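Long-range contacts in computational Design of Enzyme (Synthetic construct, PDB 3TP4), which is a computationally designed enzyme that probably presents an activated serine nucleophile in a catalytic triad built into a glycosidase-like barrel: residues Q403-E408 with L419-D424; P373-A378 with V395-T400; E408-G413 with T444-A449. All blocks are in the same frame, centred on the assembly; numbering follows the deposited sequence.

Contact 1: Q403-E408 with L419-D424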
loop_
_atom_site.group_PDB
_atom_site.type_symbol
_atom_site.label_atom_id
_atom_site.label_comp_id
_atom_site.label_asym_id
_atom_site.label_seq_id
_atom_site.Cartn_x
_atom_site.Cartn_y
_atom_site.Cartn_z
ATOM N N GLN A 403 22.931 15.123 -15.749
ATOM C CA GLN A 403 24.045 15.172 -16.696
ATOM C C GLN A 403 25.029 14.039 -16.481
ATOM O O GLN A 403 25.610 13.542 -17.434
ATOM C CB GLN A 403 24.802 16.507 -16.649
ATOM C CG GLN A 403 23.931 17.732 -16.866
ATOM C CD GLN A 403 24.173 18.795 -15.807
ATOM O OE1 GLN A 403 25.214 19.457 -15.809
ATOM N NE2 GLN A 403 23.219 18.949 -14.881
ATOM N N SER A 404 25.229 13.636 -15.234
ATOM C CA SER A 404 26.199 12.591 -14.957
ATOM C C SER A 404 25.981 12.024 -13.572
ATOM O O SER A 404 25.346 12.651 -12.726
ATOM C CB SER A 404 27.630 13.133 -15.079
ATOM O OG SER A 404 27.907 14.051 -14.036
ATOM N N VAL A 405 26.495 10.821 -13.360
ATOM C CA VAL A 405 26.405 10.157 -12.073
ATOM C C VAL A 405 27.715 9.407 -11.896
ATOM O O VAL A 405 28.149 8.668 -12.786
ATOM C CB VAL A 405 25.240 9.136 -12.010
ATOM C CG1 VAL A 405 25.162 8.500 -10.631
ATOM C CG2 VAL A 405 23.891 9.795 -12.363
ATOM N N THR A 406 28.352 9.620 -10.758
ATOM C CA THR A 406 29.567 8.893 -10.419
ATOM C C THR A 406 29.308 8.144 -9.132
ATOM O O THR A 406 28.451 8.528 -8.327
ATOM C CB THR A 406 30.768 9.841 -10.231
ATOM O OG1 THR A 406 30.457 10.795 -9.214
ATOM C CG2 THR A 406 31.088 10.587 -11.541
ATOM N N VAL A 407 30.011 7.042 -8.948
ATOM C CA VAL A 407 29.841 6.251 -7.747
ATOM C C VAL A 407 31.214 6.099 -7.123
ATOM O O VAL A 407 32.207 5.867 -7.821
ATOM C CB VAL A 407 29.212 4.873 -8.051
ATOM C CG1 VAL A 407 29.412 3.904 -6.885
ATOM C CG2 VAL A 407 27.720 5.026 -8.352
ATOM N N GLU A 408 31.277 6.274 -5.813
ATOM C CA GLU A 408 32.524 6.117 -5.101
ATOM C C GLU A 408 32.354 4.966 -4.126
ATOM O O GLU A 408 31.432 4.956 -3.312
ATOM C CB GLU A 408 32.882 7.413 -4.377
ATOM C CG GLU A 408 34.270 7.437 -3.806
ATOM C CD GLU A 408 34.568 8.746 -3.106
ATOM O OE1 GLU A 408 34.129 8.888 -1.944
ATOM O OE2 GLU A 408 35.230 9.622 -3.719
ATOM N N LEU A 419 33.519 4.963 -10.029
ATOM C CA LEU A 419 32.835 4.543 -11.255
ATOM C C LEU A 419 32.097 5.697 -11.911
ATOM O O LEU A 419 31.418 6.464 -11.242
ATOM C CB LEU A 419 31.831 3.431 -10.948
ATOM C CG LEU A 419 32.392 2.254 -10.150
ATOM C CD1 LEU A 419 31.287 1.299 -9.737
ATOM C CD2 LEU A 419 33.470 1.547 -10.962
ATOM N N ASP A 420 32.238 5.814 -13.223
ATOM C CA ASP A 420 31.467 6.773 -13.995
ATOM C C ASP A 420 30.291 6.021 -14.647
ATOM O O ASP A 420 30.503 5.174 -15.502
ATOM C CB ASP A 420 32.371 7.418 -15.046
ATOM C CG ASP A 420 31.758 8.654 -15.678
ATOM O OD1 ASP A 420 30.828 9.241 -15.078
ATOM O OD2 ASP A 420 32.218 9.043 -16.777
ATOM N N LEU A 421 29.062 6.306 -14.225
ATOM C CA LEU A 421 27.920 5.525 -14.686
ATOM C C LEU A 421 27.370 6.046 -16.003
ATOM O O LEU A 421 27.568 7.210 -16.375
ATOM C CB LEU A 421 26.792 5.453 -13.641
ATOM C CG LEU A 421 27.096 5.285 -12.155
ATOM C CD1 LEU A 421 25.857 4.763 -11.409
ATOM C CD2 LEU A 421 28.308 4.406 -11.885
ATOM N N ALA A 422 26.670 5.169 -16.704
ATOM C CA ALA A 422 26.142 5.489 -18.024
ATOM C C ALA A 422 24.644 5.232 -18.054
ATOM O O ALA A 422 24.162 4.197 -17.567
ATOM C CB ALA A 422 26.856 4.666 -19.094
ATOM N N TYR A 423 23.894 6.175 -18.610
ATOM C CA TYR A 423 22.445 6.034 -18.637
ATOM C C TYR A 423 22.024 4.924 -19.607
ATOM O O TYR A 423 22.490 4.879 -20.748
ATOM C CB TYR A 423 21.779 7.362 -19.022
ATOM C CG TYR A 423 20.272 7.281 -18.980
ATOM C CD1 TYR A 423 19.611 7.016 -17.787
ATOM C CD2 TYR A 423 19.509 7.460 -20.131
ATOM C CE1 TYR A 423 18.236 6.925 -17.740
ATOM C CE2 TYR A 423 18.123 7.375 -20.089
ATOM C CZ TYR A 423 17.494 7.102 -18.890
ATOM O OH TYR A 423 16.119 7.006 -18.824
ATOM N N ASP A 424 21.149 4.038 -19.142
ATOM C CA ASP A 424 20.767 2.853 -19.909
ATOM C C ASP A 424 19.657 3.103 -20.939
ATOM O O ASP A 424 19.279 2.195 -21.672
ATOM C CB ASP A 424 20.382 1.675 -18.987
ATOM C CG ASP A 424 19.084 1.908 -18.230
ATOM O OD1 ASP A 424 18.316 2.828 -18.576
ATOM O OD2 ASP A 424 18.813 1.147 -17.281
HETATM O O HOH W 1 28.111 9.833 -15.711
#

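Contact 2: P373-A378 with V395-T400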
loop_
_atom_site.group_PDB
_atom_site.type_symbol
_atom_site.label_atom_id
_atom_site.label_comp_id
_atom_site.label_asym_id
_atom_site.label_seq_id
_atom_site.Cartn_x
_atom_site.Cartn_y
_atom_site.Cartn_z
ATOM N N PRO A 373 13.021 15.924 -6.581
ATOM C CA PRO A 373 14.176 15.186 -7.110
ATOM C C PRO A 373 14.620 14.120 -6.097
ATOM O O PRO A 373 14.627 14.377 -4.895
ATOM C CB PRO A 373 15.241 16.273 -7.260
ATOM C CG PRO A 373 14.447 17.539 -7.469
ATOM C CD PRO A 373 13.237 17.382 -6.584
ATOM N N VAL A 374 14.959 12.929 -6.577
ATOM C CA VAL A 374 15.370 11.846 -5.689
ATOM C C VAL A 374 16.500 11.024 -6.315
ATOM O O VAL A 374 16.545 10.844 -7.530
ATOM C CB VAL A 374 14.158 10.935 -5.341
ATOM C CG1 VAL A 374 13.618 10.250 -6.594
ATOM C CG2 VAL A 374 14.532 9.919 -4.278
ATOM N N VAL A 375 17.435 10.557 -5.494
ATOM C CA VAL A 375 18.432 9.613 -5.970
ATOM C C VAL A 375 18.457 8.404 -5.038
ATOM O O VAL A 375 18.436 8.540 -3.810
ATOM C CB VAL A 375 19.844 10.247 -6.170
ATOM C CG1 VAL A 375 20.400 10.836 -4.860
ATOM C CG2 VAL A 375 20.826 9.225 -6.755
ATOM N N HIS A 376 18.454 7.215 -5.621
ATOM C CA HIS A 376 18.652 6.013 -4.822
ATOM C C HIS A 376 19.386 4.942 -5.623
ATOM O O HIS A 376 19.331 4.907 -6.856
ATOM C CB HIS A 376 17.326 5.480 -4.239
ATOM C CG HIS A 376 16.307 5.125 -5.271
ATOM N ND1 HIS A 376 16.022 3.823 -5.619
ATOM C CD2 HIS A 376 15.477 5.905 -6.011
ATOM C CE1 HIS A 376 15.073 3.814 -6.540
ATOM N NE2 HIS A 376 14.723 5.064 -6.793
ATOM N N ILE A 377 20.095 4.085 -4.903
ATOM C CA ILE A 377 20.846 2.996 -5.513
ATOM C C ILE A 377 19.995 1.735 -5.500
ATOM O O ILE A 377 19.809 1.122 -4.454
ATOM C CB ILE A 377 22.168 2.739 -4.743
ATOM C CG1 ILE A 377 23.064 3.984 -4.806
ATOM C CG2 ILE A 377 22.881 1.512 -5.319
ATOM C CD1 ILE A 377 24.195 4.039 -3.720
ATOM N N ALA A 378 19.465 1.363 -6.662
ATOM C CA ALA A 378 18.584 0.200 -6.772
ATOM C C ALA A 378 19.358 -1.097 -6.611
ATOM O O ALA A 378 18.802 -2.105 -6.170
ATOM C CB ALA A 378 17.859 0.202 -8.120
ATOM N N VAL A 395 21.723 3.058 -10.457
ATOM C CA VAL A 395 21.237 4.225 -9.747
ATOM C C VAL A 395 20.052 4.844 -10.488
ATOM O O VAL A 395 20.098 5.059 -11.710
ATOM C CB VAL A 395 22.341 5.294 -9.600
ATOM C CG1 VAL A 395 21.775 6.538 -8.905
ATOM C CG2 VAL A 395 23.550 4.725 -8.818
ATOM N N ARG A 396 18.995 5.119 -9.736
ATOM C CA ARG A 396 17.827 5.836 -10.239
ATOM C C ARG A 396 17.898 7.298 -9.768
ATOM O O ARG A 396 17.987 7.579 -8.572
ATOM C CB ARG A 396 16.545 5.164 -9.734
ATOM C CG ARG A 396 15.234 5.889 -10.054
ATOM C CD ARG A 396 15.098 6.213 -11.519
ATOM N NE ARG A 396 13.849 6.916 -11.815
ATOM C CZ ARG A 396 13.491 7.328 -13.028
ATOM N NH1 ARG A 396 14.288 7.119 -14.077
ATOM N NH2 ARG A 396 12.337 7.952 -13.200
ATOM N N VAL A 397 17.882 8.225 -10.715
ATOM C CA VAL A 397 17.723 9.631 -10.369
ATOM C C VAL A 397 16.427 10.101 -11.003
ATOM O O VAL A 397 16.300 10.106 -12.229
ATOM C CB VAL A 397 18.875 10.490 -10.908
ATOM C CG1 VAL A 397 18.801 11.891 -10.310
ATOM C CG2 VAL A 397 20.213 9.839 -10.600
ATOM N N GLY A 398 15.468 10.494 -10.174
ATOM C CA GLY A 398 14.173 10.922 -10.674
ATOM C C GLY A 398 13.838 12.378 -10.381
ATOM O O GLY A 398 14.382 13.001 -9.461
ATOM N N GLY A 399 12.924 12.923 -11.168
ATOM C CA GLY A 399 12.380 14.236 -10.893
ATOM C C GLY A 399 13.265 15.400 -11.297
ATOM O O GLY A 399 12.969 16.534 -10.956
ATOM N N THR A 400 14.350 15.141 -12.020
ATOM C CA THR A 400 15.170 16.244 -12.539
ATOM C C THR A 400 15.946 15.747 -13.745
ATOM O O THR A 400 16.062 14.540 -13.934
ATOM C CB THR A 400 16.158 16.781 -11.456
ATOM O OG1 THR A 400 16.978 17.821 -12.004
ATOM C CG2 THR A 400 17.060 15.652 -10.941
#

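Contact 3: E408-G413 with T444-A449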
loop_
_atom_site.group_PDB
_atom_site.type_symbol
_atom_site.label_atom_id
_atom_site.label_comp_id
_atom_site.label_asym_id
_atom_site.label_seq_id
_atom_site.Cartn_x
_atom_site.Cartn_y
_atom_site.Cartn_z
ATOM N N GLU A 408 31.277 6.274 -5.813
ATOM C CA GLU A 408 32.524 6.117 -5.101
ATOM C C GLU A 408 32.354 4.966 -4.126
ATOM O O GLU A 408 31.432 4.956 -3.312
ATOM C CB GLU A 408 32.882 7.413 -4.377
ATOM C CG GLU A 408 34.270 7.437 -3.806
ATOM C CD GLU A 408 34.568 8.746 -3.106
ATOM O OE1 GLU A 408 34.129 8.888 -1.944
ATOM O OE2 GLU A 408 35.230 9.622 -3.719
ATOM N N VAL A 409 33.226 3.975 -4.236
ATOM C CA VAL A 409 33.166 2.820 -3.356
ATOM C C VAL A 409 34.268 2.938 -2.330
ATOM O O VAL A 409 35.425 3.180 -2.683
ATOM C CB VAL A 409 33.362 1.512 -4.132
ATOM C CG1 VAL A 409 33.335 0.323 -3.184
ATOM C CG2 VAL A 409 32.282 1.377 -5.221
ATOM N N ALA A 410 33.912 2.790 -1.059
ATOM C CA ALA A 410 34.898 2.972 0.005
ATOM C C ALA A 410 34.798 1.861 1.027
ATOM O O ALA A 410 33.756 1.235 1.179
ATOM C CB ALA A 410 34.716 4.321 0.676
ATOM N N GLN A 411 35.895 1.621 1.731
ATOM C CA GLN A 411 35.931 0.584 2.744
ATOM C C GLN A 411 36.758 1.082 3.915
ATOM O O GLN A 411 37.825 1.675 3.728
ATOM C CB GLN A 411 36.516 -0.702 2.174
ATOM C CG GLN A 411 36.543 -1.840 3.157
ATOM C CD GLN A 411 36.824 -3.159 2.485
ATOM O OE1 GLN A 411 37.710 -3.258 1.634
ATOM N NE2 GLN A 411 36.062 -4.182 2.851
ATOM N N GLY A 412 36.258 0.848 5.124
ATOM C CA GLY A 412 36.823 1.486 6.295
ATOM C C GLY A 412 36.520 2.965 6.183
ATOM O O GLY A 412 35.510 3.444 6.691
ATOM N N GLY A 413 37.392 3.687 5.494
ATOM C CA GLY A 413 37.170 5.090 5.207
ATOM C C GLY A 413 37.928 5.464 3.953
ATOM O O GLY A 413 38.007 6.630 3.573
ATOM N N THR A 444 34.685 -2.115 -0.596
ATOM C CA THR A 444 33.535 -2.914 -0.983
ATOM C C THR A 444 32.476 -2.905 0.109
ATOM O O THR A 444 32.072 -3.964 0.577
ATOM C CB THR A 444 33.941 -4.385 -1.259
ATOM O OG1 THR A 444 33.155 -5.260 -0.444
ATOM C CG2 THR A 444 35.405 -4.618 -0.950
ATOM N N TYR A 445 32.018 -1.721 0.510
ATOM C CA TYR A 445 31.248 -1.610 1.747
ATOM C C TYR A 445 30.317 -0.393 1.804
ATOM O O TYR A 445 29.131 -0.554 2.029
ATOM C CB TYR A 445 32.179 -1.639 2.956
ATOM C CG TYR A 445 31.858 -2.736 3.934
ATOM C CD1 TYR A 445 32.394 -4.008 3.780
ATOM C CD2 TYR A 445 31.017 -2.501 5.015
ATOM C CE1 TYR A 445 32.105 -5.010 4.669
ATOM C CE2 TYR A 445 30.721 -3.496 5.911
ATOM C CZ TYR A 445 31.268 -4.750 5.734
ATOM O OH TYR A 445 30.972 -5.749 6.630
ATOM N N THR A 446 30.841 0.814 1.605
ATOM C CA THR A 446 29.956 1.963 1.392
ATOM C C THR A 446 29.971 2.387 -0.079
ATOM O O THR A 446 31.028 2.562 -0.686
ATOM C CB THR A 446 30.288 3.173 2.298
ATOM O OG1 THR A 446 31.510 3.777 1.868
ATOM C CG2 THR A 446 30.409 2.743 3.756
ATOM N N VAL A 447 28.783 2.536 -0.643
ATOM C CA VAL A 447 28.613 2.845 -2.058
ATOM C C VAL A 447 27.848 4.165 -2.171
ATOM O O VAL A 447 26.669 4.232 -1.829
ATOM C CB VAL A 447 27.823 1.725 -2.759
ATOM C CG1 VAL A 447 27.642 2.035 -4.250
ATOM C CG2 VAL A 447 28.526 0.394 -2.570
ATOM N N THR A 448 28.533 5.216 -2.613
ATOM C CA THR A 448 27.947 6.550 -2.629
ATOM C C THR A 448 27.759 7.054 -4.053
ATOM O O THR A 448 28.731 7.212 -4.793
ATOM C CB THR A 448 28.818 7.554 -1.855
ATOM O OG1 THR A 448 28.925 7.131 -0.495
ATOM C CG2 THR A 448 28.207 8.949 -1.905
ATOM N N ALA A 449 26.501 7.284 -4.425
ATOM C CA ALA A 449 26.163 7.818 -5.737
ATOM C C ALA A 449 26.051 9.328 -5.679
ATOM O O ALA A 449 25.375 9.876 -4.801
ATOM C CB ALA A 449 24.856 7.222 -6.233
HETATM O O HOH W 2 31.365 5.733 -0.446
#

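Contact 1: Q403-E408 with L419-D424
A water molecule is wedged between the two strands where a backbone bond would be expected. Val405 O accepts a direct bond from Leu421 N (2.9 Å, nearly along the C=O axis), but Val405 N and Leu421 O stand 4.8 Å apart. Water 1 fills the breach: it accepts from Val405 N at 3.0 Å and lies close to both Leu421 O and Asp420 OD1, with more acceptors around it than it has protons to give. Asp420 suits this exposed margin because its CG, anti to the backbone N (chi1 -166°), brings OD1 over the opening, beside Thr406 CG2. Two residues further on, past the non-hydrogen-bonded pair Thr406-Asp420, the ladder is regular, Val407 and Leu419 exchanging two bonds, the shorter from Leu419 N to Val407 O at 2.7 Å. These strands, 402-411 and 414-423, form a beta hairpin of the Ig-like domain, and its two faces differ. Thr406 and Asp420 form a polar outer face. Val405, Val407 and Leu421 turn to the interior, where branched aliphatic groups fit a buried beta surface. Leu421 carries the contact: its CG is anti to the carbonyl carbon (chi1 -40°), so CD1 and CD2 straddle Val407 CG2, each at 3.6 Å, while CD1 also reaches Val405 CG1 at 3.9 Å. Trp429 closes over Val405 and Leu421, and on the opposite edge of strand 402-411, Gln403 and Ser404 form a classic beta bulge against Thr452.

Contact 2: P373-A378 with V395-T400
Arg396 lays the aliphatic start of its side chain over one face of the His376 imidazole, CB standing 3.9 Å from the ring centroid in a CH-pi contact. CG comes nearer to a single ring atom, 3.4 Å from NE2. Beyond CG the arginine bends (chi2 52°), so that its guanidinium leaves the ring and stands 77° from its plane. Two backbone bonds hold the pair in antiparallel register, Arg396 N to His376 O at 2.9 Å and His376 N to Arg396 O at 3.0 Å; Val374 and Gly398 repeat the pattern two residues along, beyond the non-hydrogen-bonded pair Val375-Val397. On the reverse face Val375 CG2 meets Val395 CG1 at 3.6 Å, beta-branched residues being suited to a buried strand surface. Just past the strand's end Gly399 has a positive phi of 79°, and a CB there would crowd Pro373 CA. Further out, helix 190-207 of the barrel positions the polar groups: His376 NE2 bonds Glu202 OE2 and ND1 bonds Glu195 OE1. Phe239, from another part of the barrel, meets the ring edge-to-face. An alanine in place of His376 would remove both carboxylate bonds and the surface under Arg396 CB, and would probably loosen the seam between Ig-like domain and barrel. Arg396 NH2 forms a salt bridge with Asp206. With a carboxylate at each ring nitrogen, His376 is likely to be doubly protonated, despite the neighbouring arginine.

Contact 3: E408-G413 with T444-A449
Strands 408-411 and 446-449 run antiparallel in the beta sandwich of the Ig-like domain, their axes 4.9 Å apart, and the ladder between them has a firm buried side and a wetter outer one. Four backbone bonds, two each for the pairs Glu408-Thr448 and Ala410-Thr446, hold the register, and all lie in the carbonyl planes; the straightest runs from Thr448 N to Glu408 O (171° at the hydrogen). Between them sits the non-hydrogen-bonded pair Val409-Val447, whose side chains enter the interior. Valine suits this place by filling the core and accepting the extended backbone. The two do not touch: Val409, with CG1 anti to its backbone N, reaches Thr444 N at 3.8 Å and packs on Trp433, whereas Val447 packs against Ile377 and Val464.

The outer face carries Glu408, Ala410, Thr446 and Thr448. Ala410 is small enough to leave Thr446 OG1 only 3.5 Å from its CB, and the extended Glu408 carries its carboxylate away from the ladder. At the far end regular pairing gives way to a looser arrangement. Gln411 and Thr444 lie side by side, with Gln411 OE1 3.7 Å from Thr444 CG2, and the amide crosses the exposed Tyr445 ring obliquely, NE2 lying 3.8 Å from CD1. Thr448 OG1 also bonds Thr461 OG1 on the next strand. The threonines suit this face because their hydroxyls can hold water: water 2 donates to Glu408 O at 3.0 Å and is hydrogen-bonded to Thr446 OG1 at 3.0 Å and to Thr448 OG1 at 2.8 Å.

All three contacts belong to the Ig-like domain and meet in its core. Contacts 1 and 3 share Glu408 and strand 402-411, which has strand 414-423 on one edge and strand 446-453 on the other; Val407 CG1 touches Val447 CG1 at 3.7 Å. Contact 2 packs against both: Val395 CG2 lies 3.5 Å from Leu421 CD1 and 3.8 Å from Ala449 CB. The centres of contacts 1 and 2 are about 12 Å apart, those of 2 and 3 about 18 Å. Contact 2 is the one that faces the barrel, its His376 and Arg396 meeting helix 190-207. The probable triad, Ser70, His37 and Glu320, belongs to the barrel's own sheet, which none of these contacts joins.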